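Local coordinates for protein esterase (Xanthomonas oryzae pv. oryzae, PDB 3H2G) that hydrolyses ester bonds as a cell-wall-degrading esterase that the bacterium uses in its attack on rice, at residues S202-G207 with T328-S333; G332-A337 with L361-T366; D336-L341 with N372-H377. All blocks are in the same frame, centred on the assembly; numbering follows the deposited sequence.

Contact 1 of 3, residues S202-G207 with T328-S333; sequences SAPISG and TLLCGS
Strands 202-205 and 328-332 run parallel, their axes 4.8 Å apart at closest approach and inclined by 14°, with S202 beside T328 and I205 beside C331. Three backbone bonds join them: L329 N to S202 O (2.9 Å), C331 N to P204 O (3.1 Å) and S206 N to C331 O (2.8 Å, 173° at the hydrogen). P204 lacks an N-H and so cannot donate at its place in the ladder; L329 O, which finds no hydrogen-bond donor, is approached by A203 CA at 3.2 Å in a CA-H...O contact. The proline ring instead offers apolar surface: its CB, CG and CD all lie against one methyl of L330, CD2, with CD nearest at 3.7 Å, and the two side chains cross obliquely. T328 brings CG2 to the same ring and turns OG1 elsewhere, to T326 O and Q186. Both strands belong to the parallel part of a mixed sheet of the alpha/beta-hydrolase type, and helices cover its two faces. L330 packs on helix 342-353, whereas A203, I205 and C331 face helix 376-396, to which C331 is fastened by its disulfide with C384. Small A203 suits a place where the helix lies close, and the branched I205 reaches C384 in the same layer. S206 has OG beside its own backbone N (chi1 -53°), which puts the hydroxyl 3.7 Å from G332 CA; there it bonds T380 and a water that also takes the N-H of S333.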
loop_
_atom_site.group_PDB
_atom_site.type_symbol
_atom_site.label_atom_id
_atom_site.label_comp_id
_atom_site.label_asym_id
_atom_site.label_seq_id
_atom_site.Cartn_x
_atom_site.Cartn_y
_atom_site.Cartn_z
ATOM N N SER A 202 -11.303 7.569 4.832
ATOM C CA SER A 202 -10.070 6.800 4.725
ATOM C C SER A 202 -10.446 5.340 4.937
ATOM O O SER A 202 -11.136 5.012 5.902
ATOM C CB SER A 202 -9.070 7.233 5.797
ATOM O OG SER A 202 -7.874 6.478 5.703
ATOM N N ALA A 203 -10.001 4.468 4.038
ATOM C CA ALA A 203 -10.316 3.047 4.157
ATOM C C ALA A 203 -9.109 2.145 3.908
ATOM O O ALA A 203 -8.997 1.517 2.850
ATOM C CB ALA A 203 -11.456 2.677 3.192
ATOM N N PRO A 204 -8.181 2.076 4.877
ATOM C CA PRO A 204 -6.989 1.228 4.730
ATOM C C PRO A 204 -7.434 -0.231 4.672
ATOM O O PRO A 204 -8.327 -0.639 5.420
ATOM C CB PRO A 204 -6.190 1.522 6.001
ATOM C CG PRO A 204 -6.630 2.907 6.380
ATOM C CD PRO A 204 -8.113 2.867 6.117
ATOM N N ILE A 205 -6.809 -1.014 3.800
ATOM C CA ILE A 205 -7.164 -2.420 3.646
ATOM C C ILE A 205 -6.019 -3.382 3.975
ATOM O O ILE A 205 -4.937 -3.296 3.403
ATOM C CB ILE A 205 -7.630 -2.703 2.197
ATOM C CG1 ILE A 205 -8.828 -1.816 1.853
ATOM C CG2 ILE A 205 -7.984 -4.180 2.033
ATOM C CD1 ILE A 205 -9.178 -1.816 0.367
ATOM N N SER A 206 -6.273 -4.295 4.906
ATOM C CA SER A 206 -5.295 -5.309 5.300
ATOM C C SER A 206 -3.873 -4.789 5.511
ATOM O O SER A 206 -2.901 -5.421 5.084
ATOM C CB SER A 206 -5.283 -6.426 4.255
ATOM O OG SER A 206 -6.597 -6.921 4.040
ATOM N N GLY A 207 -3.752 -3.648 6.183
ATOM C CA GLY A 207 -2.440 -3.077 6.434
ATOM C C GLY A 207 -1.860 -3.438 7.793
ATOM O O GLY A 207 -2.601 -3.643 8.754
ATOM N N THR A 328 -13.069 6.754 9.338
ATOM C CA THR A 328 -12.206 5.702 8.823
ATOM C C THR A 328 -12.805 4.312 8.963
ATOM O O THR A 328 -13.491 4.015 9.940
ATOM C CB THR A 328 -10.850 5.735 9.562
ATOM O OG1 THR A 328 -10.315 7.063 9.503
ATOM C CG2 THR A 328 -9.854 4.770 8.932
ATOM N N LEU A 329 -12.542 3.466 7.974
ATOM C CA LEU A 329 -13.031 2.097 7.988
ATOM C C LEU A 329 -11.892 1.151 7.636
ATOM O O LEU A 329 -11.418 1.127 6.501
ATOM C CB LEU A 329 -14.177 1.916 6.987
ATOM C CG LEU A 329 -14.780 0.505 6.916
ATOM C CD1 LEU A 329 -15.230 0.060 8.308
ATOM C CD2 LEU A 329 -15.953 0.500 5.945
ATOM N N LEU A 330 -11.440 0.389 8.623
ATOM C CA LEU A 330 -10.364 -0.567 8.405
ATOM C C LEU A 330 -10.996 -1.871 7.943
ATOM O O LEU A 330 -11.896 -2.395 8.595
ATOM C CB LEU A 330 -9.585 -0.787 9.705
ATOM C CG LEU A 330 -9.028 0.468 10.383
ATOM C CD1 LEU A 330 -8.248 0.068 11.625
ATOM C CD2 LEU A 330 -8.131 1.230 9.418
ATOM N N CYS A 331 -10.539 -2.388 6.810
ATOM C CA CYS A 331 -11.092 -3.627 6.281
ATOM C C CYS A 331 -10.019 -4.699 6.207
ATOM O O CYS A 331 -8.843 -4.411 5.986
ATOM C CB CYS A 331 -11.686 -3.384 4.892
ATOM S SG CYS A 331 -12.640 -4.764 4.168
ATOM N N GLY A 332 -10.440 -5.941 6.402
ATOM C CA GLY A 332 -9.518 -7.053 6.354
ATOM C C GLY A 332 -10.301 -8.339 6.500
ATOM O O GLY A 332 -11.530 -8.323 6.465
ATOM N N SER A 333 -9.592 -9.449 6.664
ATOM C CA SER A 333 -10.232 -10.747 6.815
ATOM C C SER A 333 -9.598 -11.534 7.952
ATOM O O SER A 333 -8.374 -11.562 8.091
ATOM C CB SER A 333 -10.110 -11.547 5.515
ATOM O OG SER A 333 -10.470 -12.905 5.720
HETATM O O HOH W 1 -6.836 -8.692 6.086
#

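Contact 2 of 3, residues G332-A337 with L361-T366; sequences GSSNDA and LVDTGT
D363 reaches across to S334 with its carboxylate: OD1 accepts the backbone N-H of S334 at 3.0 Å, and OD2 lies 2.8 Å from S334 OG. OD1 is gripped a second time by G365 N at 2.7 Å, closing an Asx turn, and the two N-H groups come from opposite faces of the carboxylate plane. CG is anti to the backbone N (chi1 -178°), and the carboxylate beyond it meets S334. On the far side of the glycine, N335 OD1 takes T366 N at 2.7 Å in a nearly straight bond (167° at the hydrogen), the side chains of N335 and T366 crossing at about a right angle. Between these bonds G365 CA sits 3.1 Å from S333 OG and 3.2 Å from N335 OD1, so the chain passes close by both side chains at a residue that has none of its own. Behind this shell lies parallel sheet pairing: T364 N donates to G332 O at 2.8 Å, and G332 N to V362 O at 3.3 Å. S333 holds its own loop in shape, its OG accepting from N335 N as an ST turn while D336 N closes a type I turn onto S333 O. Further out, N335 ND2 is bonded to N372, so the amide is held at both its oxygen and its nitrogen; T366 OG1 bonds D371. Short polar side chains that accept backbone N-H groups thus tie the loop after strand 328-332 to the end of the edge strand 359-363. They shape the turn leading into D336, the probable acid of a catalytic triad, and the two N-H donors would be expected to stabilise the negative charge of D363.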
loop_
_atom_site.group_PDB
_atom_site.type_symbol
_atom_site.label_atom_id
_atom_site.label_comp_id
_atom_site.label_asym_id
_atom_site.label_seq_id
_atom_site.Cartn_x
_atom_site.Cartn_y
_atom_site.Cartn_z
ATOM N N GLY A 332 -10.440 -5.941 6.402
ATOM C CA GLY A 332 -9.518 -7.053 6.354
ATOM C C GLY A 332 -10.301 -8.339 6.500
ATOM O O GLY A 332 -11.530 -8.323 6.465
ATOM N N SER A 333 -9.592 -9.449 6.664
ATOM C CA SER A 333 -10.232 -10.747 6.815
ATOM C C SER A 333 -9.598 -11.534 7.952
ATOM O O SER A 333 -8.374 -11.562 8.091
ATOM C CB SER A 333 -10.110 -11.547 5.515
ATOM O OG SER A 333 -10.470 -12.905 5.720
ATOM N N SER A 334 -10.433 -12.170 8.769
ATOM C CA SER A 334 -9.923 -12.971 9.874
ATOM C C SER A 334 -9.314 -14.285 9.365
ATOM O O SER A 334 -8.845 -15.107 10.154
ATOM C CB SER A 334 -11.033 -13.242 10.898
ATOM O OG SER A 334 -12.224 -13.675 10.270
ATOM N N ASN A 335 -9.320 -14.478 8.047
ATOM C CA ASN A 335 -8.725 -15.676 7.440
ATOM C C ASN A 335 -7.282 -15.336 7.047
ATOM O O ASN A 335 -6.478 -16.226 6.770
ATOM C CB ASN A 335 -9.461 -16.085 6.155
ATOM C CG ASN A 335 -10.878 -16.572 6.400
ATOM O OD1 ASN A 335 -11.814 -16.118 5.743
ATOM N ND2 ASN A 335 -11.041 -17.511 7.323
ATOM N N ASP A 336 -6.978 -14.040 7.021
ATOM C CA ASP A 336 -5.667 -13.514 6.623
ATOM C C ASP A 336 -4.504 -13.850 7.561
ATOM O O ASP A 336 -4.419 -13.325 8.670
ATOM C CB ASP A 336 -5.766 -11.992 6.475
ATOM C CG ASP A 336 -4.613 -11.394 5.687
ATOM O OD1 ASP A 336 -3.532 -12.016 5.610
ATOM O OD2 ASP A 336 -4.791 -10.280 5.155
ATOM N N ALA A 337 -3.598 -14.711 7.101
ATOM C CA ALA A 337 -2.441 -15.107 7.898
ATOM C C ALA A 337 -1.188 -14.297 7.553
ATOM O O ALA A 337 -0.177 -14.386 8.251
ATOM C CB ALA A 337 -2.164 -16.604 7.715
ATOM N N LEU A 361 -14.362 -1.089 11.987
ATOM C CA LEU A 361 -13.742 -2.248 11.369
ATOM C C LEU A 361 -14.769 -3.131 10.670
ATOM O O LEU A 361 -15.906 -3.260 11.122
ATOM C CB LEU A 361 -13.021 -3.070 12.440
ATOM C CG LEU A 361 -12.524 -4.465 12.058
ATOM C CD1 LEU A 361 -11.437 -4.352 11.003
ATOM C CD2 LEU A 361 -11.997 -5.175 13.296
ATOM N N VAL A 362 -14.367 -3.726 9.554
ATOM C CA VAL A 362 -15.237 -4.640 8.826
ATOM C C VAL A 362 -14.389 -5.853 8.455
ATOM O O VAL A 362 -13.228 -5.714 8.068
ATOM C CB VAL A 362 -15.857 -3.983 7.564
ATOM C CG1 VAL A 362 -14.767 -3.491 6.623
ATOM C CG2 VAL A 362 -16.768 -4.987 6.862
ATOM N N ASP A 363 -14.975 -7.038 8.600
ATOM C CA ASP A 363 -14.299 -8.307 8.339
ATOM C C ASP A 363 -14.953 -9.037 7.167
ATOM O O ASP A 363 -16.153 -9.313 7.193
ATOM C CB ASP A 363 -14.371 -9.162 9.617
ATOM C CG ASP A 363 -13.653 -10.497 9.495
ATOM O OD1 ASP A 363 -13.096 -10.803 8.423
ATOM O OD2 ASP A 363 -13.650 -11.249 10.494
ATOM N N THR A 364 -14.162 -9.355 6.146
ATOM C CA THR A 364 -14.681 -10.044 4.968
ATOM C C THR A 364 -14.359 -11.535 4.971
ATOM O O THR A 364 -14.546 -12.216 3.962
ATOM C CB THR A 364 -14.121 -9.432 3.672
ATOM O OG1 THR A 364 -12.695 -9.576 3.649
ATOM C CG2 THR A 364 -14.482 -7.954 3.587
ATOM N N GLY A 365 -13.875 -12.031 6.106
ATOM C CA GLY A 365 -13.531 -13.437 6.221
ATOM C C GLY A 365 -14.741 -14.351 6.182
ATOM O O GLY A 365 -15.874 -13.905 6.384
ATOM N N THR A 366 -14.498 -15.634 5.934
ATOM C CA THR A 366 -15.567 -16.623 5.857
ATOM C C THR A 366 -16.070 -17.046 7.231
ATOM O O THR A 366 -17.174 -17.577 7.355
ATOM C CB THR A 366 -15.106 -17.895 5.121
ATOM O OG1 THR A 366 -14.058 -18.524 5.870
ATOM C CG2 THR A 366 -14.603 -17.556 3.729
#

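Contact 3 of 3, residues D336-L341 with N372-H377; sequences DATVPL and NSAFAH
H377 ND1 donates to D336 OD2 in a short, nearly straight bond of 2.6 Å, 172° at the hydrogen. OD2 lies in the plane of the imidazole and uses its syn lone pair, although the carboxylate itself is turned 53° from the ring. The other oxygen, OD1, accepts the N-H groups of T338 and V339, an Asx turn and Asx motif that hold the carboxylate's rotation. With NE2 bonded to S176 OG, the geometry is consistent with a Ser-His-Asp charge relay. Two further bonds dock the loops: A337 N to S373 O at 3.2 Å, and T338 OG1 to A374 O at 2.9 Å. S373 also caps the turn before the helix, its OG accepting from F375 N. T338, being both polar and branched, stands with CB over one face of the imidazole, 4.2 Å from the centroid of the H377 ring, a CH-pi contact. V339 CG2 reaches H377 CE1 obliquely at 3.4 Å. A337 CB packs against S373, and A376 CB against the backbone of D336, places close enough to suit alanine. The first loop runs from strand 328-332 to helix 342-353, and H377 stands near the start of helix 376-396.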
loop_
_atom_site.group_PDB
_atom_site.type_symbol
_atom_site.label_atom_id
_atom_site.label_comp_id
_atom_site.label_asym_id
_atom_site.label_seq_id
_atom_site.Cartn_x
_atom_site.Cartn_y
_atom_site.Cartn_z
ATOM N N ASP A 336 -6.978 -14.040 7.021
ATOM C CA ASP A 336 -5.667 -13.514 6.623
ATOM C C ASP A 336 -4.504 -13.850 7.561
ATOM O O ASP A 336 -4.419 -13.325 8.670
ATOM C CB ASP A 336 -5.766 -11.992 6.475
ATOM C CG ASP A 336 -4.613 -11.394 5.687
ATOM O OD1 ASP A 336 -3.532 -12.016 5.610
ATOM O OD2 ASP A 336 -4.791 -10.280 5.155
ATOM N N ALA A 337 -3.598 -14.711 7.101
ATOM C CA ALA A 337 -2.441 -15.107 7.898
ATOM C C ALA A 337 -1.188 -14.297 7.553
ATOM O O ALA A 337 -0.177 -14.386 8.251
ATOM C CB ALA A 337 -2.164 -16.604 7.715
ATOM N N THR A 338 -1.245 -13.515 6.478
ATOM C CA THR A 338 -0.096 -12.698 6.091
ATOM C C THR A 338 -0.097 -11.413 6.921
ATOM O O THR A 338 0.937 -10.995 7.447
ATOM C CB THR A 338 -0.128 -12.363 4.583
ATOM O OG1 THR A 338 -0.013 -13.576 3.824
ATOM C CG2 THR A 338 1.029 -11.440 4.216
ATOM N N VAL A 339 -1.267 -10.795 7.036
ATOM C CA VAL A 339 -1.429 -9.587 7.837
ATOM C C VAL A 339 -2.663 -9.813 8.712
ATOM O O VAL A 339 -3.786 -9.497 8.311
ATOM C CB VAL A 339 -1.645 -8.332 6.953
ATOM C CG1 VAL A 339 -1.863 -7.105 7.834
ATOM C CG2 VAL A 339 -0.435 -8.118 6.048
ATOM N N PRO A 340 -2.470 -10.384 9.914
ATOM C CA PRO A 340 -3.579 -10.653 10.833
ATOM C C PRO A 340 -4.464 -9.443 11.102
ATOM O O PRO A 340 -3.977 -8.320 11.239
ATOM C CB PRO A 340 -2.867 -11.150 12.086
ATOM C CG PRO A 340 -1.694 -11.897 11.504
ATOM C CD PRO A 340 -1.209 -10.935 10.445
ATOM N N LEU A 341 -5.769 -9.685 11.177
ATOM C CA LEU A 341 -6.733 -8.618 11.426
ATOM C C LEU A 341 -6.478 -7.985 12.791
ATOM O O LEU A 341 -7.022 -6.925 13.109
ATOM C CB LEU A 341 -8.158 -9.174 11.345
ATOM C CG LEU A 341 -9.301 -8.157 11.279
ATOM C CD1 LEU A 341 -9.062 -7.174 10.136
ATOM C CD2 LEU A 341 -10.622 -8.900 11.083
ATOM N N ASN A 372 -8.440 -20.211 6.750
ATOM C CA ASN A 372 -7.310 -19.399 7.196
ATOM C C ASN A 372 -6.118 -19.767 6.331
ATOM O O ASN A 372 -5.805 -20.945 6.162
ATOM C CB ASN A 372 -6.992 -19.665 8.670
ATOM C CG ASN A 372 -8.025 -19.068 9.604
ATOM O OD1 ASN A 372 -9.022 -18.499 9.163
ATOM N ND2 ASN A 372 -7.790 -19.193 10.905
ATOM N N SER A 373 -5.450 -18.757 5.784
ATOM C CA SER A 373 -4.316 -19.001 4.909
ATOM C C SER A 373 -3.593 -17.709 4.567
ATOM O O SER A 373 -4.168 -16.624 4.645
ATOM C CB SER A 373 -4.809 -19.667 3.616
ATOM O OG SER A 373 -3.825 -19.645 2.599
ATOM N N ALA A 374 -2.326 -17.834 4.189
ATOM C CA ALA A 374 -1.532 -16.676 3.805
ATOM C C ALA A 374 -2.128 -16.112 2.519
ATOM O O ALA A 374 -2.077 -14.908 2.274
ATOM C CB ALA A 374 -0.086 -17.092 3.572
ATOM N N PHE A 375 -2.705 -16.995 1.709
ATOM C CA PHE A 375 -3.307 -16.605 0.437
ATOM C C PHE A 375 -4.645 -15.891 0.576
ATOM O O PHE A 375 -5.152 -15.320 -0.393
ATOM C CB PHE A 375 -3.479 -17.830 -0.465
ATOM C CG PHE A 375 -2.183 -18.478 -0.856
ATOM C CD1 PHE A 375 -1.606 -19.456 -0.050
ATOM C CD2 PHE A 375 -1.520 -18.087 -2.015
ATOM C CE1 PHE A 375 -0.385 -20.034 -0.395
ATOM C CE2 PHE A 375 -0.298 -18.659 -2.367
ATOM C CZ PHE A 375 0.268 -19.634 -1.554
ATOM N N ALA A 376 -5.227 -15.924 1.769
ATOM C CA ALA A 376 -6.504 -15.254 1.985
ATOM C C ALA A 376 -6.268 -13.748 1.960
ATOM O O ALA A 376 -7.204 -12.959 1.810
ATOM C CB ALA A 376 -7.106 -15.677 3.324
ATOM N N HIS A 377 -5.002 -13.359 2.101
ATOM C CA HIS A 377 -4.610 -11.954 2.096
ATOM C C HIS A 377 -5.007 -11.292 0.774
ATOM O O HIS A 377 -5.658 -10.248 0.765
ATOM C CB HIS A 377 -3.094 -11.844 2.309
ATOM C CG HIS A 377 -2.585 -10.435 2.414
ATOM N ND1 HIS A 377 -3.021 -9.552 3.379
ATOM C CD2 HIS A 377 -1.647 -9.772 1.696
ATOM C CE1 HIS A 377 -2.374 -8.406 3.252
ATOM N NE2 HIS A 377 -1.533 -8.515 2.238
#

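Contact 1 joins strands 198-205 and 328-332; contact 2 continues from the latter's end to strand 359-363, the outermost on that side of the sheet. Their centres lie about 10 Å apart, and they share G332 and S333. Contact 3, whose centre is about 8 Å from that of contact 2 and about 14 Å from that of contact 1, shares D336 and A337 with contact 2. Along the chain come strand 198-205, strand 328-332, the loop with D336, strand 359-363, then H377 and helix 376-396. Bonds from N335 to S373 and N372 link contacts 2 and 3, while S206 O packs on V339 and H377. The C-terminal ends of these parallel strands carry the loops that would assemble the probable triad beside S176.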